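Long-range contacts in reducing-end xylose-releasing exo-oligoxylanase Rex8A (Paenibacillus barcinonensis, PDB 6SUD), which hydrolyses linear and branched xylooligosaccharides, releasing xylose from their reducing ends in the breakdown of xylan: residues D43-I48 with L353-R358; A30-T35 with L365-M370; F259-S264 with Y305-I310. The protein carries 1 engineered substitution. All blocks are in the same frame, centred on the assembly; numbering follows the deposited sequence.

Interaction 1 (D43-I48 with L353-R358); sequences DEHTRI and LRQGKR
Two loops without regular secondary structure meet here: 43-48, which leads from helix 25-41 into strand 49-52, and the loop 353-358, which leads from helix 341-349 into helix 359-373. They come closest at two neighbouring positions, with the CA atoms of Thr46 and Gln355 4.9 Å apart. One backbone hydrogen bond joins them. Gly356 N donates to His45 O over 2.9 Å, nearly straight at 161°, and reaches the oxygen in the carbonyl plane. The same oxygen has Gln355 CA at 3.1 Å in a CH···O contact, so His45 O meets both Gln355 and Gly356. Gly356 has a positive phi of 85°, a conformation that favours glycine. Within 43-48, Asp43 shapes the turn: its OD1 accepts from His45 N, closing an Asx turn, and from Thr46 OG1, each at 2.9 Å and each from above the carboxylate plane. Asp43 O takes the backbone N-H groups of both Thr46 and Arg47. Gln355, CG anti to its carbonyl carbon (chi1 -58°) and the chain extended beyond, crosses Thr46 obliquely; its CD comes to 3.5 Å from Thr46 OG1 and its OE1 lies 3.6 Å from His45 CB. The methyl Thr46 CG2, anti to the backbone N, touches Leu353 CD1 at 4.2 Å, and both residues also rest on Asp38 of helix 25-41. Arg354, salt-bridged to Asp362, ties its loop to helix 359-373. In this surface contact one backbone bond fixes the register, the Gln355 and Thr46 side chains add van der Waals contact, and the doubly gripped Asp43 OD1 holds the 43-46 turn that presents His45 O to its donor.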
loop_
_atom_site.group_PDB
_atom_site.type_symbol
_atom_site.label_atom_id
_atom_site.label_comp_id
_atom_site.label_asym_id
_atom_site.label_seq_id
_atom_site.Cartn_x
_atom_site.Cartn_y
_atom_site.Cartn_z
ATOM N N ASP A 43 -7.754 -0.673 -22.466
ATOM C CA ASP A 43 -8.401 -1.781 -23.214
ATOM C C ASP A 43 -8.680 -2.961 -22.270
ATOM O O ASP A 43 -8.242 -2.925 -21.096
ATOM C CB ASP A 43 -7.607 -2.135 -24.472
ATOM C CG ASP A 43 -6.324 -2.922 -24.252
ATOM O OD1 ASP A 43 -6.173 -3.545 -23.181
ATOM O OD2 ASP A 43 -5.481 -2.908 -25.165
ATOM N N GLU A 44 -9.349 -3.990 -22.797
ATOM C CA GLU A 44 -9.838 -5.167 -22.030
ATOM C C GLU A 44 -8.692 -5.958 -21.376
ATOM O O GLU A 44 -9.008 -6.728 -20.446
ATOM C CB GLU A 44 -10.683 -6.071 -22.935
ATOM C CG GLU A 44 -12.125 -5.606 -23.029
ATOM C CD GLU A 44 -13.040 -6.336 -24.002
ATOM O OE1 GLU A 44 -12.683 -7.455 -24.439
ATOM O OE2 GLU A 44 -14.125 -5.783 -24.314
ATOM N N HIS A 45 -7.440 -5.795 -21.829
ATOM C CA HIS A 45 -6.257 -6.594 -21.391
ATOM C C HIS A 45 -5.376 -5.806 -20.426
ATOM O O HIS A 45 -4.380 -6.375 -19.974
ATOM C CB HIS A 45 -5.396 -7.012 -22.593
ATOM C CG HIS A 45 -6.193 -7.539 -23.735
ATOM N ND1 HIS A 45 -6.941 -8.695 -23.638
ATOM C CD2 HIS A 45 -6.408 -7.046 -24.975
ATOM C CE1 HIS A 45 -7.570 -8.903 -24.775
ATOM N NE2 HIS A 45 -7.265 -7.902 -25.612
ATOM N N THR A 46 -5.733 -4.558 -20.139
ATOM C CA THR A 46 -4.875 -3.590 -19.412
ATOM C C THR A 46 -5.625 -3.004 -18.212
ATOM O O THR A 46 -5.026 -2.945 -17.130
ATOM C CB THR A 46 -4.448 -2.432 -20.314
ATOM O OG1 THR A 46 -3.871 -2.944 -21.521
ATOM C CG2 THR A 46 -3.473 -1.504 -19.622
ATOM N N ARG A 47 -6.865 -2.553 -18.398
ATOM C CA ARG A 47 -7.584 -1.803 -17.329
ATOM C C ARG A 47 -7.837 -2.707 -16.128
ATOM O O ARG A 47 -7.974 -3.925 -16.304
ATOM C CB ARG A 47 -8.945 -1.257 -17.763
ATOM C CG ARG A 47 -10.049 -2.303 -17.815
ATOM C CD ARG A 47 -11.228 -1.757 -18.574
ATOM N NE ARG A 47 -11.842 -0.675 -17.829
ATOM C CZ ARG A 47 -12.626 0.265 -18.339
ATOM N NH1 ARG A 47 -13.122 1.198 -17.548
ATOM N NH2 ARG A 47 -12.902 0.293 -19.630
ATOM N N ILE A 48 -7.923 -2.109 -14.946
ATOM C CA ILE A 48 -8.291 -2.846 -13.704
ATOM C C ILE A 48 -9.485 -2.170 -13.030
ATOM O O ILE A 48 -9.951 -2.726 -12.024
ATOM C CB ILE A 48 -7.079 -2.968 -12.766
ATOM C CG1 ILE A 48 -6.570 -1.602 -12.310
ATOM C CG2 ILE A 48 -5.987 -3.802 -13.420
ATOM C CD1 ILE A 48 -5.453 -1.665 -11.296
ATOM N N LEU A 353 3.157 -1.168 -18.420
ATOM C CA LEU A 353 2.125 -1.844 -17.597
ATOM C C LEU A 353 2.048 -3.314 -18.006
ATOM O O LEU A 353 2.195 -3.630 -19.212
ATOM C CB LEU A 353 0.778 -1.162 -17.816
ATOM C CG LEU A 353 0.595 0.165 -17.091
ATOM C CD1 LEU A 353 -0.623 0.896 -17.637
ATOM C CD2 LEU A 353 0.485 -0.044 -15.587
ATOM N N ARG A 354 1.778 -4.190 -17.048
ATOM C CA ARG A 354 1.498 -5.608 -17.364
ATOM C C ARG A 354 0.122 -5.714 -18.031
ATOM O O ARG A 354 -0.766 -4.899 -17.704
ATOM C CB ARG A 354 1.592 -6.460 -16.102
ATOM C CG ARG A 354 1.528 -7.947 -16.392
ATOM C CD ARG A 354 1.944 -8.762 -15.196
ATOM N NE ARG A 354 1.916 -10.171 -15.538
ATOM C CZ ARG A 354 2.110 -11.164 -14.681
ATOM N NH1 ARG A 354 2.348 -10.914 -13.403
ATOM N NH2 ARG A 354 2.059 -12.414 -15.110
ATOM N N GLN A 355 -0.044 -6.692 -18.926
ATOM C CA GLN A 355 -1.358 -7.049 -19.525
ATOM C C GLN A 355 -1.723 -8.501 -19.202
ATOM O O GLN A 355 -0.846 -9.260 -18.765
ATOM C CB GLN A 355 -1.342 -6.806 -21.036
ATOM C CG GLN A 355 -1.016 -5.365 -21.399
ATOM C CD GLN A 355 -1.378 -5.021 -22.822
ATOM O OE1 GLN A 355 -2.217 -5.668 -23.447
ATOM N NE2 GLN A 355 -0.753 -3.979 -23.341
ATOM N N GLY A 356 -2.996 -8.844 -19.406
ATOM C CA GLY A 356 -3.525 -10.212 -19.263
ATOM C C GLY A 356 -3.908 -10.531 -17.829
ATOM O O GLY A 356 -3.910 -9.609 -16.997
ATOM N N LYS A 357 -4.157 -11.813 -17.552
ATOM C CA LYS A 357 -4.969 -12.283 -16.395
ATOM C C LYS A 357 -4.342 -11.848 -15.060
ATOM O O LYS A 357 -5.113 -11.541 -14.119
ATOM C CB LYS A 357 -5.161 -13.801 -16.484
ATOM C CG LYS A 357 -5.696 -14.451 -15.217
ATOM C CD LYS A 357 -6.330 -15.801 -15.423
ATOM C CE LYS A 357 -7.170 -16.226 -14.233
ATOM N NZ LYS A 357 -8.365 -15.363 -14.047
ATOM N N ARG A 358 -3.014 -11.782 -14.954
ATOM C CA ARG A 358 -2.321 -11.604 -13.645
ATOM C C ARG A 358 -1.965 -10.137 -13.372
ATOM O O ARG A 358 -1.193 -9.882 -12.427
ATOM C CB ARG A 358 -1.058 -12.466 -13.631
ATOM C CG ARG A 358 -1.331 -13.950 -13.816
ATOM C CD ARG A 358 -2.068 -14.533 -12.630
ATOM N NE ARG A 358 -3.031 -15.558 -13.004
ATOM C CZ ARG A 358 -3.812 -16.216 -12.151
ATOM N NH1 ARG A 358 -3.744 -15.974 -10.850
ATOM N NH2 ARG A 358 -4.631 -17.149 -12.599
#

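Interaction 2 (A30-T35 with L365-M370); sequences ARLEQT and LYFFTM
Met370 lays its methyl CE over one face of the Arg31 guanidinium, 3.6 Å above the plane and toward the rim, while its CG meets Leu32 CD1 at 3.7 Å. Bends at chi2 (62°) and chi3 (72°) turn the thioether back so that one side chain serves both neighbours. Arg31 leaves its backbone with CG anti to N and folds at chi2, crossing Met370 and Tyr366 at about right angles; its NH1 ends 2.9 Å from Tyr366 OH, which lies at the edge of the guanidinium. The stronger polar partners of these two ends lie at the end of helix 341-349 and in the loop after it: Arg31 NH2 donates to Trp349 O, and Tyr366 OH bonds Thr351 O. The contact packs helix 25-41 against helix 359-373, nearly antiparallel at 155° with local axes 10.4 Å apart, two helices from opposite ends of the chain brought side by side in the (alpha/alpha)6 barrel of glycoside hydrolase family 8. Thr35 points toward the other helix. Its CG2, anti to the backbone N, wedges between two rings and meets both at their edges, Phe367 CD1 at 3.5 Å and Tyr366 CE1 at 3.8 Å. Its OG1 turns back along its own helix to donate to Arg31 O, 2.8 Å away and from above the carbonyl plane, and accepts from a water. That water also accepts from Arg31 NE and donates to Tyr366 OH, joining Arg31 and Thr35 to the other helix. Leu32 crosses Phe367 at about a right angle, Leu32 CD1 4.0 Å from Phe367 CE1, and Phe367 continues onto Met78 of helix 69-81.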
loop_
_atom_site.group_PDB
_atom_site.type_symbol
_atom_site.label_atom_id
_atom_site.label_comp_id
_atom_site.label_asym_id
_atom_site.label_seq_id
_atom_site.Cartn_x
_atom_site.Cartn_y
_atom_site.Cartn_z
ATOM N N ALA A 30 3.046 13.586 -18.867
ATOM C CA ALA A 30 2.279 12.868 -19.911
ATOM C C ALA A 30 2.298 11.356 -19.633
ATOM O O ALA A 30 1.254 10.697 -19.846
ATOM C CB ALA A 30 2.816 13.181 -21.285
ATOM N N ARG A 31 3.440 10.836 -19.180
ATOM C CA ARG A 31 3.624 9.390 -18.877
ATOM C C ARG A 31 2.719 9.029 -17.695
ATOM O O ARG A 31 2.075 7.971 -17.754
ATOM C CB ARG A 31 5.096 9.066 -18.600
ATOM C CG ARG A 31 5.370 7.597 -18.315
ATOM C CD ARG A 31 5.111 6.678 -19.500
ATOM N NE ARG A 31 5.413 5.303 -19.108
ATOM C CZ ARG A 31 6.636 4.774 -19.077
ATOM N NH1 ARG A 31 6.792 3.521 -18.685
ATOM N NH2 ARG A 31 7.698 5.495 -19.426
ATOM N N LEU A 32 2.659 9.902 -16.686
ATOM C CA LEU A 32 1.848 9.651 -15.475
ATOM C C LEU A 32 0.377 9.671 -15.888
ATOM O O LEU A 32 -0.357 8.726 -15.556
ATOM C CB LEU A 32 2.132 10.700 -14.397
ATOM C CG LEU A 32 1.260 10.525 -13.154
ATOM C CD1 LEU A 32 1.420 9.124 -12.581
ATOM C CD2 LEU A 32 1.555 11.563 -12.098
ATOM N N GLU A 33 -0.018 10.688 -16.649
ATOM C CA GLU A 33 -1.414 10.814 -17.122
ATOM C C GLU A 33 -1.786 9.580 -17.948
ATOM O O GLU A 33 -2.906 9.110 -17.775
ATOM C CB GLU A 33 -1.590 12.125 -17.878
ATOM C CG GLU A 33 -2.723 12.096 -18.880
ATOM C CD GLU A 33 -4.094 11.975 -18.239
ATOM O OE1 GLU A 33 -5.098 11.978 -18.972
ATOM O OE2 GLU A 33 -4.160 11.874 -17.005
ATOM N N GLN A 34 -0.894 9.096 -18.818
ATOM C CA GLN A 34 -1.200 7.937 -19.692
ATOM C C GLN A 34 -1.270 6.657 -18.858
ATOM O O GLN A 34 -2.070 5.758 -19.215
ATOM C CB GLN A 34 -0.191 7.745 -20.821
ATOM C CG GLN A 34 -0.714 6.770 -21.865
ATOM C CD GLN A 34 -2.159 7.037 -22.223
ATOM O OE1 GLN A 34 -3.038 6.216 -21.975
ATOM N NE2 GLN A 34 -2.433 8.205 -22.783
ATOM N N THR A 35 -0.505 6.563 -17.768
ATOM C CA THR A 35 -0.582 5.350 -16.919
ATOM C C THR A 35 -1.981 5.311 -16.298
ATOM O O THR A 35 -2.643 4.254 -16.341
ATOM C CB THR A 35 0.517 5.314 -15.853
ATOM O OG1 THR A 35 1.776 5.434 -16.513
ATOM C CG2 THR A 35 0.436 4.057 -15.014
ATOM N N LEU A 365 1.105 -1.712 -7.949
ATOM C CA LEU A 365 2.457 -1.361 -7.437
ATOM C C LEU A 365 3.155 -0.445 -8.455
ATOM O O LEU A 365 3.778 0.550 -8.016
ATOM C CB LEU A 365 3.271 -2.639 -7.207
ATOM C CG LEU A 365 3.110 -3.320 -5.847
ATOM C CD1 LEU A 365 1.660 -3.380 -5.405
ATOM C CD2 LEU A 365 3.725 -4.704 -5.874
ATOM N N TYR A 366 3.036 -0.759 -9.748
ATOM C CA TYR A 366 3.542 0.071 -10.878
ATOM C C TYR A 366 3.047 1.513 -10.716
ATOM O O TYR A 366 3.871 2.454 -10.708
ATOM C CB TYR A 366 3.089 -0.502 -12.225
ATOM C CG TYR A 366 3.638 0.154 -13.472
ATOM C CD1 TYR A 366 3.085 1.317 -13.987
ATOM C CD2 TYR A 366 4.691 -0.414 -14.166
ATOM C CE1 TYR A 366 3.569 1.909 -15.143
ATOM C CE2 TYR A 366 5.186 0.158 -15.325
ATOM C CZ TYR A 366 4.624 1.322 -15.820
ATOM O OH TYR A 366 5.100 1.887 -16.969
ATOM N N PHE A 367 1.741 1.706 -10.577
ATOM C CA PHE A 367 1.166 3.073 -10.530
ATOM C C PHE A 367 1.707 3.854 -9.332
ATOM O O PHE A 367 2.047 5.049 -9.481
ATOM C CB PHE A 367 -0.358 3.065 -10.516
ATOM C CG PHE A 367 -0.885 4.461 -10.689
ATOM C CD1 PHE A 367 -0.942 5.039 -11.940
ATOM C CD2 PHE A 367 -1.228 5.230 -9.598
ATOM C CE1 PHE A 367 -1.372 6.345 -12.107
ATOM C CE2 PHE A 367 -1.689 6.527 -9.766
ATOM C CZ PHE A 367 -1.758 7.079 -11.021
ATOM N N PHE A 368 1.788 3.224 -8.161
ATOM C CA PHE A 368 2.299 3.907 -6.949
ATOM C C PHE A 368 3.751 4.316 -7.171
ATOM O O PHE A 368 4.128 5.430 -6.752
ATOM C CB PHE A 368 2.150 3.051 -5.702
ATOM C CG PHE A 368 0.720 2.869 -5.260
ATOM C CD1 PHE A 368 -0.105 3.960 -5.010
ATOM C CD2 PHE A 368 0.220 1.599 -5.032
ATOM C CE1 PHE A 368 -1.408 3.779 -4.572
ATOM C CE2 PHE A 368 -1.075 1.421 -4.571
ATOM C CZ PHE A 368 -1.890 2.510 -4.363
ATOM N N THR A 369 4.527 3.489 -7.870
ATOM C CA THR A 369 5.926 3.847 -8.220
ATOM C C THR A 369 5.940 5.010 -9.230
ATOM O O THR A 369 6.815 5.879 -9.115
ATOM C CB THR A 369 6.733 2.645 -8.717
ATOM O OG1 THR A 369 6.750 1.686 -7.662
ATOM C CG2 THR A 369 8.155 3.023 -9.072
ATOM N N MET A 370 5.042 5.025 -10.210
ATOM C CA MET A 370 5.017 6.101 -11.239
ATOM C C MET A 370 4.685 7.427 -10.545
ATOM O O MET A 370 5.357 8.464 -10.818
ATOM C CB MET A 370 4.001 5.784 -12.344
ATOM C CG MET A 370 4.047 6.725 -13.540
ATOM S SD MET A 370 5.616 6.697 -14.436
ATOM C CE MET A 370 5.502 5.099 -15.230
HETATM O O HOH W 1 3.025 3.928 -18.281
#

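Interaction 3 (F259-S264 with Y305-I310); sequences FRHFYS and YRRYTI
Arg307 buries the most surface here, by lying flat on Tyr263. Its CG is anti to the backbone N and the chain stays extended to CD, then bends at chi3 (-60°), which lowers the guanidinium onto the ring. The planes are 20° apart and CZ stands 3.6 Å from the ring centroid, only 9° off the normal: a stacked cation-pi pair. NH2 covers the ring centre and Arg307 NH1 lies 3.4 Å from Tyr263 CG. Arg307 NE is salt-bridged to Glu317, which helps to hold the group flat on the ring and probably offsets its charge. His261 has the next largest share of the buried surface. Its CB presses on Tyr308 O at 3.3 Å, its ring runs beside Thr309 with His261 ND1 3.9 Å from Thr309 CG2, and a water links ND1 to Arg260 O and Ile310 N. Between these two contacts Phe262 and Tyr308 form a single antiparallel hydrogen-bonded pair. Phe262 N donates to Tyr308 O over 2.8 Å, almost along the C=O axis, and Tyr308 N returns to a lone pair of Phe262 O over 3.2 Å. A second water joins Phe262 O to Arg306 O. The Phe262 ring, CG anti to the backbone N, touches Tyr308 with CD2 and packs on Leu325 of helix 322-331. An isolated antiparallel bridge thus fastens the loop before helix 268-280 to strand 306-308, and this loop runs directly into the xylose pocket: Ser264 touches bound xylose, and next to it comes Asp265, the inferred proton acceptor of this family 8 glycoside hydrolase.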
loop_
_atom_site.group_PDB
_atom_site.type_symbol
_atom_site.label_atom_id
_atom_site.label_comp_id
_atom_site.label_asym_id
_atom_site.label_seq_id
_atom_site.Cartn_x
_atom_site.Cartn_y
_atom_site.Cartn_z
ATOM N N PHE A 259 4.316 -18.562 4.252
ATOM C CA PHE A 259 4.481 -17.103 4.031
ATOM C C PHE A 259 5.815 -16.660 4.640
ATOM O O PHE A 259 6.006 -15.484 4.923
ATOM C CB PHE A 259 3.240 -16.367 4.548
ATOM C CG PHE A 259 2.013 -16.655 3.722
ATOM C CD1 PHE A 259 1.736 -15.899 2.591
ATOM C CD2 PHE A 259 1.148 -17.686 4.056
ATOM C CE1 PHE A 259 0.631 -16.179 1.801
ATOM C CE2 PHE A 259 0.032 -17.955 3.276
ATOM C CZ PHE A 259 -0.223 -17.200 2.153
ATOM N N ARG A 260 6.744 -17.598 4.806
ATOM C CA ARG A 260 8.046 -17.335 5.474
ATOM C C ARG A 260 9.028 -16.647 4.533
ATOM O O ARG A 260 10.076 -16.195 5.015
ATOM C CB ARG A 260 8.644 -18.652 5.961
ATOM C CG ARG A 260 7.850 -19.265 7.103
ATOM C CD ARG A 260 8.469 -20.558 7.597
ATOM N NE ARG A 260 8.488 -21.515 6.500
ATOM C CZ ARG A 260 9.057 -22.718 6.532
ATOM N NH1 ARG A 260 9.686 -23.137 7.617
ATOM N NH2 ARG A 260 9.012 -23.490 5.461
ATOM N N HIS A 261 8.713 -16.597 3.239
ATOM C CA HIS A 261 9.690 -16.246 2.182
ATOM C C HIS A 261 9.369 -14.896 1.556
ATOM O O HIS A 261 8.307 -14.315 1.866
ATOM C CB HIS A 261 9.738 -17.356 1.142
ATOM C CG HIS A 261 9.924 -18.687 1.772
ATOM N ND1 HIS A 261 11.064 -19.005 2.492
ATOM C CD2 HIS A 261 9.120 -19.771 1.824
ATOM C CE1 HIS A 261 10.959 -20.240 2.949
ATOM N NE2 HIS A 261 9.780 -20.735 2.542
ATOM N N PHE A 262 10.271 -14.434 0.683
ATOM C CA PHE A 262 10.121 -13.161 -0.058
ATOM C C PHE A 262 9.313 -13.430 -1.328
ATOM O O PHE A 262 9.844 -14.026 -2.286
ATOM C CB PHE A 262 11.484 -12.534 -0.344
ATOM C CG PHE A 262 11.387 -11.151 -0.932
ATOM C CD1 PHE A 262 11.113 -10.052 -0.128
ATOM C CD2 PHE A 262 11.537 -10.949 -2.288
ATOM C CE1 PHE A 262 11.027 -8.775 -0.672
ATOM C CE2 PHE A 262 11.427 -9.684 -2.834
ATOM C CZ PHE A 262 11.174 -8.594 -2.028
ATOM N N TYR A 263 8.047 -13.018 -1.294
ATOM C CA TYR A 263 7.028 -13.172 -2.362
ATOM C C TYR A 263 6.089 -11.958 -2.294
ATOM O O TYR A 263 6.337 -11.041 -1.508
ATOM C CB TYR A 263 6.286 -14.498 -2.193
ATOM C CG TYR A 263 5.762 -15.132 -3.462
ATOM C CD1 TYR A 263 6.618 -15.459 -4.502
ATOM C CD2 TYR A 263 4.416 -15.438 -3.604
ATOM C CE1 TYR A 263 6.146 -16.061 -5.660
ATOM C CE2 TYR A 263 3.929 -16.039 -4.756
ATOM C CZ TYR A 263 4.797 -16.352 -5.784
ATOM O OH TYR A 263 4.298 -16.941 -6.910
ATOM N N SER A 264 5.006 -11.992 -3.071
ATOM C CA SER A 264 4.117 -10.856 -3.456
ATOM C C SER A 264 3.882 -9.820 -2.342
ATOM O O SER A 264 4.093 -8.639 -2.618
ATOM C CB SER A 264 2.811 -11.396 -3.941
ATOM O OG SER A 264 3.036 -12.347 -4.965
ATOM N N TYR A 305 13.216 -13.116 -11.894
ATOM C CA TYR A 305 12.803 -12.955 -10.476
ATOM C C TYR A 305 12.118 -14.245 -10.009
ATOM O O TYR A 305 11.238 -14.765 -10.711
ATOM C CB TYR A 305 11.857 -11.766 -10.326
ATOM C CG TYR A 305 12.458 -10.387 -10.365
ATOM C CD1 TYR A 305 13.816 -10.158 -10.195
ATOM C CD2 TYR A 305 11.636 -9.287 -10.533
ATOM C CE1 TYR A 305 14.341 -8.875 -10.193
ATOM C CE2 TYR A 305 12.138 -7.997 -10.518
ATOM C CZ TYR A 305 13.496 -7.790 -10.334
ATOM O OH TYR A 305 13.988 -6.518 -10.333
ATOM N N ARG A 306 12.507 -14.752 -8.842
ATOM C CA ARG A 306 11.944 -15.988 -8.249
ATOM C C ARG A 306 11.275 -15.647 -6.915
ATOM O O ARG A 306 11.277 -14.463 -6.517
ATOM C CB ARG A 306 13.053 -17.011 -7.992
ATOM C CG ARG A 306 14.037 -17.188 -9.136
ATOM C CD ARG A 306 13.388 -17.792 -10.352
ATOM N NE ARG A 306 14.402 -18.080 -11.359
ATOM C CZ ARG A 306 15.123 -19.199 -11.427
ATOM N NH1 ARG A 306 14.947 -20.182 -10.553
ATOM N NH2 ARG A 306 16.021 -19.331 -12.388
ATOM N N ARG A 307 10.712 -16.651 -6.261
ATOM C CA ARG A 307 10.520 -16.618 -4.793
ATOM C C ARG A 307 11.914 -16.759 -4.181
ATOM O O ARG A 307 12.723 -17.483 -4.753
ATOM C CB ARG A 307 9.601 -17.750 -4.330
ATOM C CG ARG A 307 9.275 -17.718 -2.843
ATOM C CD ARG A 307 8.560 -19.000 -2.426
ATOM N NE ARG A 307 7.299 -19.201 -3.134
ATOM C CZ ARG A 307 6.105 -18.740 -2.754
ATOM N NH1 ARG A 307 5.965 -18.037 -1.643
ATOM N NH2 ARG A 307 5.038 -18.979 -3.494
ATOM N N TYR A 308 12.190 -16.104 -3.056
ATOM C CA TYR A 308 13.515 -16.187 -2.389
ATOM C C TYR A 308 13.311 -16.434 -0.900
ATOM O O TYR A 308 12.337 -15.953 -0.363
ATOM C CB TYR A 308 14.334 -14.907 -2.574
ATOM C CG TYR A 308 14.628 -14.531 -4.008
ATOM C CD1 TYR A 308 15.763 -14.992 -4.661
ATOM C CD2 TYR A 308 13.771 -13.699 -4.708
ATOM C CE1 TYR A 308 16.014 -14.648 -5.984
ATOM C CE2 TYR A 308 14.020 -13.337 -6.022
ATOM C CZ TYR A 308 15.153 -13.803 -6.658
ATOM O OH TYR A 308 15.365 -13.477 -7.968
ATOM N N THR A 309 14.225 -17.160 -0.265
ATOM C CA THR A 309 14.281 -17.182 1.215
ATOM C C THR A 309 14.778 -15.793 1.614
ATOM O O THR A 309 15.343 -15.110 0.744
ATOM C CB THR A 309 15.165 -18.305 1.763
ATOM O OG1 THR A 309 16.511 -17.971 1.410
ATOM C CG2 THR A 309 14.753 -19.674 1.267
ATOM N N ILE A 310 14.619 -15.366 2.860
ATOM C CA ILE A 310 15.011 -13.966 3.206
ATOM C C ILE A 310 16.543 -13.840 3.214
ATOM O O ILE A 310 17.006 -12.686 3.087
ATOM C CB ILE A 310 14.350 -13.436 4.494
ATOM C CG1 ILE A 310 14.739 -14.249 5.728
ATOM C CG2 ILE A 310 12.840 -13.330 4.307
ATOM C CD1 ILE A 310 14.269 -13.666 7.023
HETATM O O HOH W 2 12.683 -17.147 4.206
HETATM O O HOH W 3 9.606 -12.953 -4.935
#

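How the interactions relate
Interactions 1 and 2 join neighbouring parts of the same two regions: helix 25-41 and helix 359-373 pack in interaction 2, and the loop that follows the one meets the loop that precedes the other in interaction 1. They touch through Leu353, whose CD2 lies 3.3 Å from Tyr366 CD1. Interaction 2 is buried and packs apolar side chains beside a polar corner bridged by one water; interaction 1 is at the surface and rests on one backbone bond. Interaction 3 is partly buried, its centre about 24 and 26 Å from those of the other two, and combines paired backbone bonds with a cation-pi stack; it alone includes a xylose-pocket residue.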